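Local atomic coordinates of fatty acid-binding protein homolog 8 (Caenorhabditis elegans, PDB entry 6C1Z), a protein that binds unsaturated fatty acids, oleic acid and oleoylethanolamide with high affinity, and carries them from the lysosome to the nucleus in a longevity-promoting signalling pathway. Residues V3-F8 / F90-F95; R11-S17 / R132-E138; E7-W12 / W114-L120. All coordinates share one frame. Residues are numbered along the deposited sequence.

Contact 1: residues V3-F8 / F90-F95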
loop_
_atom_site.group_PDB
_atom_site.type_symbol
_atom_site.label_atom_id
_atom_site.label_comp_id
_atom_site.label_asym_id
_atom_site.label_seq_id
_atom_site.Cartn_x
_atom_site.Cartn_y
_atom_site.Cartn_z
ATOM N N VAL A 3 19.168 1.877 -1.325
ATOM C CA VAL A 3 18.304 1.308 -2.355
ATOM C C VAL A 3 17.742 2.432 -3.211
ATOM O O VAL A 3 17.286 3.453 -2.685
ATOM C CB VAL A 3 17.167 0.499 -1.700
ATOM C CG1 VAL A 3 16.161 -0.028 -2.746
ATOM C CG2 VAL A 3 17.710 -0.644 -0.873
ATOM N N SER A 4 17.836 2.276 -4.529
ATOM C CA SER A 4 17.310 3.266 -5.463
ATOM C C SER A 4 15.866 2.972 -5.828
ATOM O O SER A 4 15.416 1.825 -5.810
ATOM C CB SER A 4 18.132 3.300 -6.747
ATOM O OG SER A 4 18.069 2.066 -7.421
ATOM N N MET A 5 15.158 4.039 -6.199
ATOM C CA MET A 5 13.753 3.914 -6.573
ATOM C C MET A 5 13.563 2.908 -7.697
ATOM O O MET A 5 12.599 2.132 -7.688
ATOM C CB MET A 5 13.220 5.285 -6.996
ATOM C CG MET A 5 13.379 6.376 -5.934
ATOM S SD MET A 5 12.591 7.934 -6.384
ATOM C CE MET A 5 11.100 7.411 -5.772
ATOM N N LYS A 6 14.475 2.886 -8.670
ATOM C CA LYS A 6 14.305 2.006 -9.821
ATOM C C LYS A 6 14.265 0.525 -9.442
ATOM O O LYS A 6 13.683 -0.274 -10.187
ATOM C CB LYS A 6 15.408 2.262 -10.849
ATOM C CG LYS A 6 16.802 1.874 -10.378
ATOM C CD LYS A 6 17.825 1.934 -11.504
ATOM C CE LYS A 6 19.190 1.456 -11.022
ATOM N NZ LYS A 6 20.153 1.229 -12.142
ATOM N N GLU A 7 14.867 0.127 -8.312
ATOM C CA GLU A 7 14.863 -1.272 -7.901
ATOM C C GLU A 7 13.479 -1.775 -7.532
ATOM O O GLU A 7 13.271 -2.991 -7.457
ATOM C CB GLU A 7 15.831 -1.457 -6.726
ATOM C CG GLU A 7 17.269 -1.089 -7.056
ATOM C CD GLU A 7 18.204 -1.179 -5.859
ATOM O OE1 GLU A 7 18.260 -2.245 -5.209
ATOM O OE2 GLU A 7 18.866 -0.167 -5.571
ATOM N N PHE A 8 12.529 -0.869 -7.307
ATOM C CA PHE A 8 11.178 -1.277 -6.980
ATOM C C PHE A 8 10.369 -1.631 -8.216
ATOM O O PHE A 8 9.293 -2.247 -8.080
ATOM C CB PHE A 8 10.464 -0.135 -6.251
ATOM C CG PHE A 8 10.935 0.096 -4.838
ATOM C CD1 PHE A 8 12.106 0.823 -4.579
ATOM C CD2 PHE A 8 10.235 -0.406 -3.774
ATOM C CE1 PHE A 8 12.520 1.051 -3.280
ATOM C CE2 PHE A 8 10.643 -0.173 -2.466
ATOM C CZ PHE A 8 11.817 0.553 -2.222
ATOM N N PHE A 90 9.912 9.473 -0.636
ATOM C CA PHE A 90 10.940 8.445 -0.754
ATOM C C PHE A 90 12.073 8.865 0.162
ATOM O O PHE A 90 12.738 9.878 -0.086
ATOM C CB PHE A 90 11.419 8.247 -2.187
ATOM C CG PHE A 90 12.284 7.022 -2.359
ATOM C CD1 PHE A 90 11.700 5.785 -2.421
ATOM C CD2 PHE A 90 13.667 7.109 -2.414
ATOM C CE1 PHE A 90 12.490 4.659 -2.542
ATOM C CE2 PHE A 90 14.436 5.975 -2.562
ATOM C CZ PHE A 90 13.862 4.776 -2.622
ATOM N N GLU A 91 12.258 8.107 1.245
ATOM C CA GLU A 91 13.117 8.482 2.357
ATOM C C GLU A 91 13.955 7.275 2.735
ATOM O O GLU A 91 13.401 6.217 3.048
ATOM C CB GLU A 91 12.258 8.858 3.573
ATOM C CG GLU A 91 11.302 10.031 3.372
ATOM C CD GLU A 91 10.510 10.381 4.631
ATOM O OE1 GLU A 91 11.033 10.173 5.751
ATOM O OE2 GLU A 91 9.359 10.864 4.497
ATOM N N ASN A 92 15.278 7.437 2.753
ATOM C CA ASN A 92 16.148 6.371 3.216
ATOM C C ASN A 92 15.828 5.041 2.535
ATOM O O ASN A 92 15.802 3.981 3.163
ATOM C CB ASN A 92 16.099 6.257 4.740
ATOM C CG ASN A 92 16.565 7.521 5.423
ATOM O OD1 ASN A 92 17.632 8.044 5.100
ATOM N ND2 ASN A 92 15.761 8.039 6.352
ATOM N N GLY A 93 15.599 5.103 1.222
ATOM C CA GLY A 93 15.419 3.900 0.437
ATOM C C GLY A 93 14.018 3.330 0.433
ATOM O O GLY A 93 13.833 2.225 -0.096
ATOM N N LYS A 94 13.057 3.996 1.061
ATOM C CA LYS A 94 11.724 3.444 1.251
ATOM C C LYS A 94 10.674 4.412 0.742
ATOM O O LYS A 94 10.816 5.624 0.873
ATOM C CB LYS A 94 11.424 3.192 2.731
ATOM C CG LYS A 94 12.515 2.460 3.478
ATOM C CD LYS A 94 12.027 2.038 4.853
ATOM C CE LYS A 94 13.032 1.116 5.545
ATOM N NZ LYS A 94 14.347 1.781 5.749
ATOM N N PHE A 95 9.609 3.868 0.137
ATOM C CA PHE A 95 8.412 4.660 -0.142
ATOM C C PHE A 95 7.536 4.720 1.104
ATOM O O PHE A 95 7.221 3.687 1.695
ATOM C CB PHE A 95 7.572 4.069 -1.279
ATOM C CG PHE A 95 8.140 4.255 -2.655
ATOM C CD1 PHE A 95 8.973 3.300 -3.206
ATOM C CD2 PHE A 95 7.775 5.349 -3.426
ATOM C CE1 PHE A 95 9.470 3.446 -4.475
ATOM C CE2 PHE A 95 8.255 5.507 -4.702
ATOM C CZ PHE A 95 9.107 4.548 -5.246
#
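M5, F95 and F8 lose the most surface in this contact, where the N-terminal lead-in to strand 10-18 lies against the hairpin between strands 83-91 and 94-101. M5 reaches across from this lead-in. Its CG sits over the face of F90, 3.5 Å from the ring centroid and 9° off the normal, a CH-pi contact; its SD, 4.4 Å from the same centroid, adds a Met-aromatic contact, and M5 CE ends 3.5 Å from F95 CZ. F8 meets F95 in a T-shaped pair: the edge of F95 points at the face of F8, with centroids 4.9 Å apart and planes at 90°. F90 completes the aromatic cluster, its CE1 3.7 Å from F8 CE1. W53 and F55, both edge-to-face with F95, extend the aromatic grouping to strand 52-58.

The hairpin closes through a type I' turn from E91 to K94. G93 (phi 84°, psi 4°) takes a conformation that would jam a CB against the preceding carbonyl oxygen; an ideal CB would also lie 3.6 Å from V3 CB. Its backbone is therefore approached closely, with V3 O 3.7 Å from G93 CA and F8 CZ 3.4 Å from G93 O. The lead-in holds its own shape: S4 N donates to E7 OE2 at 2.8 Å, and F8 N to M5 O at 3.0 Å.

No hydrogen bond crosses between the segments. Ring edges and faces, a thioether and aliphatic carbon make the contact, so exclusion of water and close fit, rather than strand pairing, probably keep the N-terminal segment on this hairpin of the FABP beta barrel.

Contact 2: residues R11-S17 / R132-E138. With SO4 (sulfate ion), chain C.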
loop_
_atom_site.group_PDB
_atom_site.type_symbol
_atom_site.label_atom_id
_atom_site.label_comp_id
_atom_site.label_asym_id
_atom_site.label_seq_id
_atom_site.Cartn_x
_atom_site.Cartn_y
_atom_site.Cartn_z
ATOM N N ARG A 11 6.958 -6.463 -11.113
ATOM C CA ARG A 11 5.756 -7.143 -10.673
ATOM C C ARG A 11 6.120 -8.073 -9.524
ATOM O O ARG A 11 7.124 -8.784 -9.590
ATOM C CB ARG A 11 5.109 -7.912 -11.847
ATOM C CG ARG A 11 4.330 -6.995 -12.820
ATOM C CD ARG A 11 3.977 -7.634 -14.164
ATOM N NE ARG A 11 3.035 -8.742 -14.024
ATOM C CZ ARG A 11 1.713 -8.613 -13.976
ATOM N NH1 ARG A 11 1.143 -7.417 -14.051
ATOM N NH2 ARG A 11 0.960 -9.697 -13.833
ATOM N N TRP A 12 5.284 -8.088 -8.489
ATOM C CA TRP A 12 5.581 -8.696 -7.203
ATOM C C TRP A 12 4.367 -9.502 -6.749
ATOM O O TRP A 12 3.227 -9.042 -6.888
ATOM C CB TRP A 12 5.876 -7.582 -6.182
ATOM C CG TRP A 12 7.027 -6.670 -6.515
ATOM C CD1 TRP A 12 6.964 -5.473 -7.184
ATOM C CD2 TRP A 12 8.412 -6.866 -6.178
ATOM N NE1 TRP A 12 8.221 -4.922 -7.292
ATOM C CE2 TRP A 12 9.122 -5.761 -6.684
ATOM C CE3 TRP A 12 9.133 -7.882 -5.507
ATOM C CZ2 TRP A 12 10.491 -5.616 -6.507
ATOM C CZ3 TRP A 12 10.477 -7.730 -5.347
ATOM C CH2 TRP A 12 11.145 -6.618 -5.851
ATOM N N LYS A 13 4.605 -10.704 -6.218
ATOM C CA LYS A 13 3.550 -11.643 -5.837
ATOM C C LYS A 13 3.561 -11.816 -4.319
ATOM O O LYS A 13 4.619 -12.068 -3.732
ATOM C CB LYS A 13 3.765 -13.000 -6.513
ATOM C CG LYS A 13 3.658 -12.970 -8.026
ATOM C CD LYS A 13 2.234 -12.844 -8.491
ATOM C CE LYS A 13 2.166 -12.913 -10.000
ATOM N NZ LYS A 13 0.773 -13.054 -10.511
ATOM N N LEU A 14 2.391 -11.682 -3.677
ATOM C CA LEU A 14 2.342 -11.824 -2.222
ATOM C C LEU A 14 2.684 -13.255 -1.809
ATOM O O LEU A 14 2.090 -14.205 -2.316
ATOM C CB LEU A 14 0.945 -11.468 -1.710
ATOM C CG LEU A 14 0.812 -11.447 -0.185
ATOM C CD1 LEU A 14 1.465 -10.229 0.411
ATOM C CD2 LEU A 14 -0.632 -11.538 0.256
ATOM N N VAL A 15 3.628 -13.403 -0.880
ATOM C CA VAL A 15 3.971 -14.699 -0.309
ATOM C C VAL A 15 3.723 -14.796 1.192
ATOM O O VAL A 15 3.688 -15.915 1.721
ATOM C CB VAL A 15 5.420 -15.111 -0.648
ATOM C CG1 VAL A 15 5.570 -15.275 -2.141
ATOM C CG2 VAL A 15 6.410 -14.095 -0.121
ATOM N N HIS A 16 3.576 -13.698 1.924
ATOM C CA HIS A 16 3.284 -13.791 3.349
ATOM C C HIS A 16 2.521 -12.552 3.789
ATOM O O HIS A 16 2.763 -11.461 3.286
ATOM C CB HIS A 16 4.560 -13.911 4.196
ATOM C CG HIS A 16 4.308 -13.830 5.669
ATOM N ND1 HIS A 16 3.847 -14.900 6.406
ATOM C CD2 HIS A 16 4.428 -12.798 6.537
ATOM C CE1 HIS A 16 3.710 -14.534 7.668
ATOM N NE2 HIS A 16 4.055 -13.263 7.774
ATOM N N SER A 17 1.628 -12.733 4.762
ATOM C CA SER A 17 0.846 -11.638 5.311
ATOM C C SER A 17 0.583 -11.895 6.788
ATOM O O SER A 17 0.359 -13.033 7.206
ATOM C CB SER A 17 -0.483 -11.469 4.562
ATOM O OG SER A 17 -1.206 -10.358 5.052
ATOM N N ARG A 132 1.962 -6.607 8.187
ATOM C CA ARG A 132 3.216 -6.844 7.482
ATOM C C ARG A 132 2.947 -7.755 6.292
ATOM O O ARG A 132 2.260 -8.765 6.430
ATOM C CB ARG A 132 4.265 -7.493 8.405
ATOM C CG ARG A 132 4.557 -6.731 9.678
ATOM C CD ARG A 132 5.504 -7.486 10.621
ATOM N NE ARG A 132 5.866 -6.631 11.746
ATOM C CZ ARG A 132 6.705 -5.612 11.645
ATOM N NH1 ARG A 132 7.284 -5.349 10.482
ATOM N NH2 ARG A 132 6.976 -4.867 12.709
ATOM N N ARG A 133 3.459 -7.380 5.138
ATOM C CA ARG A 133 3.314 -8.182 3.935
ATOM C C ARG A 133 4.656 -8.316 3.251
ATOM O O ARG A 133 5.498 -7.419 3.325
ATOM C CB ARG A 133 2.270 -7.612 2.994
ATOM C CG ARG A 133 0.917 -8.236 3.324
ATOM C CD ARG A 133 -0.214 -7.289 3.244
ATOM N NE ARG A 133 -0.955 -7.412 2.000
ATOM C CZ ARG A 133 -1.896 -8.325 1.762
ATOM N NH1 ARG A 133 -2.171 -9.256 2.650
ATOM N NH2 ARG A 133 -2.534 -8.331 0.607
ATOM N N GLU A 134 4.866 -9.466 2.622
ATOM C CA GLU A 134 6.090 -9.766 1.903
ATOM C C GLU A 134 5.733 -10.296 0.517
ATOM O O GLU A 134 4.849 -11.156 0.379
ATOM C CB GLU A 134 6.891 -10.796 2.690
ATOM C CG GLU A 134 8.183 -11.209 2.054
ATOM C CD GLU A 134 8.880 -12.277 2.870
ATOM O OE1 GLU A 134 8.239 -13.305 3.172
ATOM O OE2 GLU A 134 10.057 -12.076 3.228
ATOM N N PHE A 135 6.458 -9.816 -0.495
ATOM C CA PHE A 135 6.260 -10.165 -1.897
ATOM C C PHE A 135 7.571 -10.626 -2.512
ATOM O O PHE A 135 8.663 -10.210 -2.098
ATOM C CB PHE A 135 5.848 -8.934 -2.727
ATOM C CG PHE A 135 4.533 -8.290 -2.320
ATOM C CD1 PHE A 135 4.428 -7.509 -1.181
ATOM C CD2 PHE A 135 3.400 -8.438 -3.120
ATOM C CE1 PHE A 135 3.250 -6.924 -0.847
ATOM C CE2 PHE A 135 2.202 -7.864 -2.782
ATOM C CZ PHE A 135 2.122 -7.103 -1.650
ATOM N N VAL A 136 7.462 -11.500 -3.518
ATOM C CA VAL A 136 8.605 -11.937 -4.316
ATOM C C VAL A 136 8.428 -11.457 -5.752
ATOM O O VAL A 136 7.304 -11.268 -6.240
ATOM C CB VAL A 136 8.809 -13.463 -4.292
ATOM C CG1 VAL A 136 8.971 -13.942 -2.879
ATOM C CG2 VAL A 136 7.659 -14.180 -5.005
ATOM N N LYS A 137 9.545 -11.258 -6.434
ATOM C CA LYS A 137 9.495 -10.826 -7.822
ATOM C C LYS A 137 8.787 -11.864 -8.685
ATOM O O LYS A 137 9.084 -13.062 -8.604
ATOM C CB LYS A 137 10.915 -10.591 -8.330
ATOM C CG LYS A 137 11.024 -9.571 -9.451
ATOM C CD LYS A 137 10.632 -8.181 -8.971
ATOM C CE LYS A 137 10.833 -7.129 -10.043
ATOM N NZ LYS A 137 12.271 -6.913 -10.335
ATOM N N GLU A 138 7.831 -11.417 -9.498
ATOM C CA GLU A 138 7.107 -12.321 -10.399
ATOM C C GLU A 138 8.083 -13.042 -11.309
ATOM O O GLU A 138 8.542 -12.482 -12.303
ATOM C CB GLU A 138 6.093 -11.547 -11.244
ATOM C CG GLU A 138 5.034 -12.413 -11.921
ATOM C CD GLU A 138 4.076 -11.593 -12.769
ATOM O OE1 GLU A 138 4.563 -10.698 -13.489
ATOM O OE2 GLU A 138 2.846 -11.828 -12.716
HETATM S S SO4 C . -3.785 -11.953 7.318
HETATM O O1 SO4 C . -4.020 -12.504 5.988
HETATM O O2 SO4 C . -2.622 -11.065 7.219
HETATM O O3 SO4 C . -4.965 -11.260 7.799
HETATM O O4 SO4 C . -3.461 -13.084 8.193
#
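The tightest polar link is the salt bridge between R11 and the C-terminal residue E138: R11 NE donates to E138 OE1 at 2.5 Å and R11 NH2 to E138 OE2 at 3.1 Å. K13 NZ, which also hydrogen-bonds T43, joins this network at 3.3 Å from E138 OE2. E138 N to R11 O, 2.7 Å, continues the backbone pairing to the chain end. At the other end R133 NH1 donates to S17 OG at 2.8 Å, while S17 OG donates to O2 of a sulfate ion at 2.7 Å; that ion, probably from the crystallisation liquor, is also bound by the amides of F20 and E21.

Between these ends the strands pair antiparallel. K13 and V136 form a hydrogen-bonded pair, with K13 N to V136 O 2.8 Å and V136 N to K13 O 2.9 Å. Beyond L14, V15 N (2.9 Å) and H16 N (3.2 Å) both donate to E134 O: a classic beta bulge that shifts the register by one residue.

W12, L14, S17, R133, F135 and K137 point to one face of the sheet. There K137 CD lies 3.4 Å from the centroid of the W12 six-membered ring and L14 CD1 4.0 Å from that of F135, both CH-pi contacts. Around V15, its CG1 touches V136 CG2 at 3.7 Å.

The pairing joins the first strand, 10-18, to the last, 129-137, with local axes at 133°. Such an antiparallel junction of chain ends, strongly twisted, is typical of the FABP beta barrel of the calycin superfamily.

Contact 3: residues E7-W12 / W114-L120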
loop_
_atom_site.group_PDB
_atom_site.type_symbol
_atom_site.label_atom_id
_atom_site.label_comp_id
_atom_site.label_asym_id
_atom_site.label_seq_id
_atom_site.Cartn_x
_atom_site.Cartn_y
_atom_site.Cartn_z
ATOM N N GLU A 7 14.867 0.127 -8.312
ATOM C CA GLU A 7 14.863 -1.272 -7.901
ATOM C C GLU A 7 13.479 -1.775 -7.532
ATOM O O GLU A 7 13.271 -2.991 -7.457
ATOM C CB GLU A 7 15.831 -1.457 -6.726
ATOM C CG GLU A 7 17.269 -1.089 -7.056
ATOM C CD GLU A 7 18.204 -1.179 -5.859
ATOM O OE1 GLU A 7 18.260 -2.245 -5.209
ATOM O OE2 GLU A 7 18.866 -0.167 -5.571
ATOM N N PHE A 8 12.529 -0.869 -7.307
ATOM C CA PHE A 8 11.178 -1.277 -6.980
ATOM C C PHE A 8 10.369 -1.631 -8.216
ATOM O O PHE A 8 9.293 -2.247 -8.080
ATOM C CB PHE A 8 10.464 -0.135 -6.251
ATOM C CG PHE A 8 10.935 0.096 -4.838
ATOM C CD1 PHE A 8 12.106 0.823 -4.579
ATOM C CD2 PHE A 8 10.235 -0.406 -3.774
ATOM C CE1 PHE A 8 12.520 1.051 -3.280
ATOM C CE2 PHE A 8 10.643 -0.173 -2.466
ATOM C CZ PHE A 8 11.817 0.553 -2.222
ATOM N N ILE A 9 10.811 -1.207 -9.393
ATOM C CA ILE A 9 9.987 -1.348 -10.590
ATOM C C ILE A 9 9.886 -2.818 -10.981
ATOM O O ILE A 9 10.891 -3.533 -11.074
ATOM C CB ILE A 9 10.562 -0.491 -11.722
ATOM C CG1 ILE A 9 10.342 0.979 -11.392
ATOM C CG2 ILE A 9 9.927 -0.867 -13.069
ATOM C CD1 ILE A 9 11.089 1.926 -12.253
ATOM N N GLY A 10 8.660 -3.281 -11.185
ATOM C CA GLY A 10 8.414 -4.634 -11.647
ATOM C C GLY A 10 7.113 -5.146 -11.076
ATOM O O GLY A 10 6.293 -4.379 -10.597
ATOM N N ARG A 11 6.958 -6.463 -11.113
ATOM C CA ARG A 11 5.756 -7.143 -10.673
ATOM C C ARG A 11 6.120 -8.073 -9.524
ATOM O O ARG A 11 7.124 -8.784 -9.590
ATOM C CB ARG A 11 5.109 -7.912 -11.847
ATOM C CG ARG A 11 4.330 -6.995 -12.820
ATOM C CD ARG A 11 3.977 -7.634 -14.164
ATOM N NE ARG A 11 3.035 -8.742 -14.024
ATOM C CZ ARG A 11 1.713 -8.613 -13.976
ATOM N NH1 ARG A 11 1.143 -7.417 -14.051
ATOM N NH2 ARG A 11 0.960 -9.697 -13.833
ATOM N N TRP A 12 5.284 -8.088 -8.489
ATOM C CA TRP A 12 5.581 -8.696 -7.203
ATOM C C TRP A 12 4.367 -9.502 -6.749
ATOM O O TRP A 12 3.227 -9.042 -6.888
ATOM C CB TRP A 12 5.876 -7.582 -6.182
ATOM C CG TRP A 12 7.027 -6.670 -6.515
ATOM C CD1 TRP A 12 6.964 -5.473 -7.184
ATOM C CD2 TRP A 12 8.412 -6.866 -6.178
ATOM N NE1 TRP A 12 8.221 -4.922 -7.292
ATOM C CE2 TRP A 12 9.122 -5.761 -6.684
ATOM C CE3 TRP A 12 9.133 -7.882 -5.507
ATOM C CZ2 TRP A 12 10.491 -5.616 -6.507
ATOM C CZ3 TRP A 12 10.477 -7.730 -5.347
ATOM C CH2 TRP A 12 11.145 -6.618 -5.851
ATOM N N TRP A 114 9.500 -1.214 1.113
ATOM C CA TRP A 114 10.955 -1.240 1.079
ATOM C C TRP A 114 11.410 -2.586 0.540
ATOM O O TRP A 114 10.646 -3.529 0.426
ATOM C CB TRP A 114 11.580 -0.850 2.432
ATOM C CG TRP A 114 11.573 -1.898 3.505
ATOM C CD1 TRP A 114 12.633 -2.686 3.886
ATOM C CD2 TRP A 114 10.485 -2.257 4.369
ATOM N NE1 TRP A 114 12.251 -3.517 4.899
ATOM C CE2 TRP A 114 10.963 -3.247 5.257
ATOM C CE3 TRP A 114 9.158 -1.813 4.497
ATOM C CZ2 TRP A 114 10.153 -3.846 6.216
ATOM C CZ3 TRP A 114 8.363 -2.381 5.471
ATOM C CH2 TRP A 114 8.868 -3.396 6.327
ATOM N N LEU A 115 12.690 -2.653 0.192
ATOM C CA LEU A 115 13.300 -3.863 -0.361
ATOM C C LEU A 115 14.306 -4.459 0.610
ATOM O O LEU A 115 15.080 -3.738 1.248
ATOM C CB LEU A 115 13.997 -3.563 -1.684
ATOM C CG LEU A 115 13.158 -2.971 -2.815
ATOM C CD1 LEU A 115 13.988 -2.762 -4.056
ATOM C CD2 LEU A 115 11.975 -3.863 -3.118
ATOM N N GLU A 116 14.293 -5.780 0.716
ATOM C CA GLU A 116 15.257 -6.491 1.541
ATOM C C GLU A 116 15.657 -7.749 0.812
ATOM O O GLU A 116 14.822 -8.628 0.585
ATOM C CB GLU A 116 14.684 -6.851 2.904
ATOM C CG GLU A 116 14.630 -5.653 3.801
ATOM C CD GLU A 116 14.247 -5.995 5.206
ATOM O OE1 GLU A 116 13.855 -7.160 5.454
ATOM O OE2 GLU A 116 14.304 -5.079 6.047
ATOM N N ASN A 117 16.929 -7.844 0.471
ATOM C CA ASN A 117 17.494 -9.071 -0.038
ATOM C C ASN A 117 16.637 -9.665 -1.152
ATOM O O ASN A 117 16.373 -10.862 -1.198
ATOM C CB ASN A 117 17.733 -10.060 1.105
ATOM C CG ASN A 117 18.580 -9.460 2.211
ATOM O OD1 ASN A 117 19.665 -8.956 1.948
ATOM N ND2 ASN A 117 18.066 -9.469 3.435
ATOM N N GLY A 118 16.211 -8.799 -2.066
ATOM C CA GLY A 118 15.508 -9.241 -3.246
ATOM C C GLY A 118 14.011 -9.331 -3.096
ATOM O O GLY A 118 13.314 -9.502 -4.104
ATOM N N LYS A 119 13.489 -9.201 -1.885
ATOM C CA LYS A 119 12.056 -9.232 -1.646
ATOM C C LYS A 119 11.553 -7.821 -1.434
ATOM O O LYS A 119 12.310 -6.905 -1.105
ATOM C CB LYS A 119 11.741 -10.082 -0.416
ATOM C CG LYS A 119 12.065 -11.564 -0.601
ATOM C CD LYS A 119 11.492 -12.410 0.527
ATOM C CE LYS A 119 11.183 -13.824 0.050
ATOM N NZ LYS A 119 10.531 -14.664 1.089
ATOM N N LEU A 120 10.253 -7.650 -1.616
ATOM C CA LEU A 120 9.592 -6.387 -1.337
ATOM C C LEU A 120 8.691 -6.548 -0.118
ATOM O O LEU A 120 7.908 -7.507 -0.031
ATOM C CB LEU A 120 8.808 -5.900 -2.546
ATOM C CG LEU A 120 8.059 -4.574 -2.392
ATOM C CD1 LEU A 120 7.988 -3.859 -3.745
ATOM C CD2 LEU A 120 6.669 -4.810 -1.857
#
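This is an apolar side-chain contact without strand pairing, in which the lead-in to strand 10-18 and the start of that strand lie against the hairpin of strands 109-116 and 119-126. The nearest CA atoms, F8 to L115, are still 7.4 Å apart. L115 CG makes a CH-pi contact over the face of F8, 3.8 Å from the ring centroid and 13° off the normal, and L115 CD1 meets E7 CB at 3.5 Å. W12 receives L120 on its indole face: L120 CD1 is 3.7 Å from the centroid of the five-membered ring, a second CH-pi contact, and L120 CB is 3.6 Å from W12 CE3. The hairpin's type I' turn, E116 to K119, brings G118 O to the edge of W12, 3.6 Å from CZ3.

The indole's NE1 donates to F8 O at 3.0 Å, so its polar atom is satisfied within its own segment. What crosses to the hairpin is mainly leucine against aromatic carbon, consistent with hydrophobic closure at this end of the barrel.

All three contacts involve the N-terminal part of the chain. Contact 1 is the most enclosed, with no exposed residue among those touching; contact 3 has two, and contact 2 has five, its charges lying at the rim. Contacts 1 and 3 start from the same lead-in, sharing E7 and F8: F8 meets aromatic F95 in one and aliphatic L115 in the other, and the two neighbouring hairpins touch through K94 and W114. Contact 2 is backbone pairing, whereas the other two carry no hydrogen bond between segments. W12 links contacts 2 and 3, with K137 and L120 each over a face of its indole. Strands 129-137 and 119-126 are sheet neighbours, joined by F135 N to L120 O at 2.8 Å.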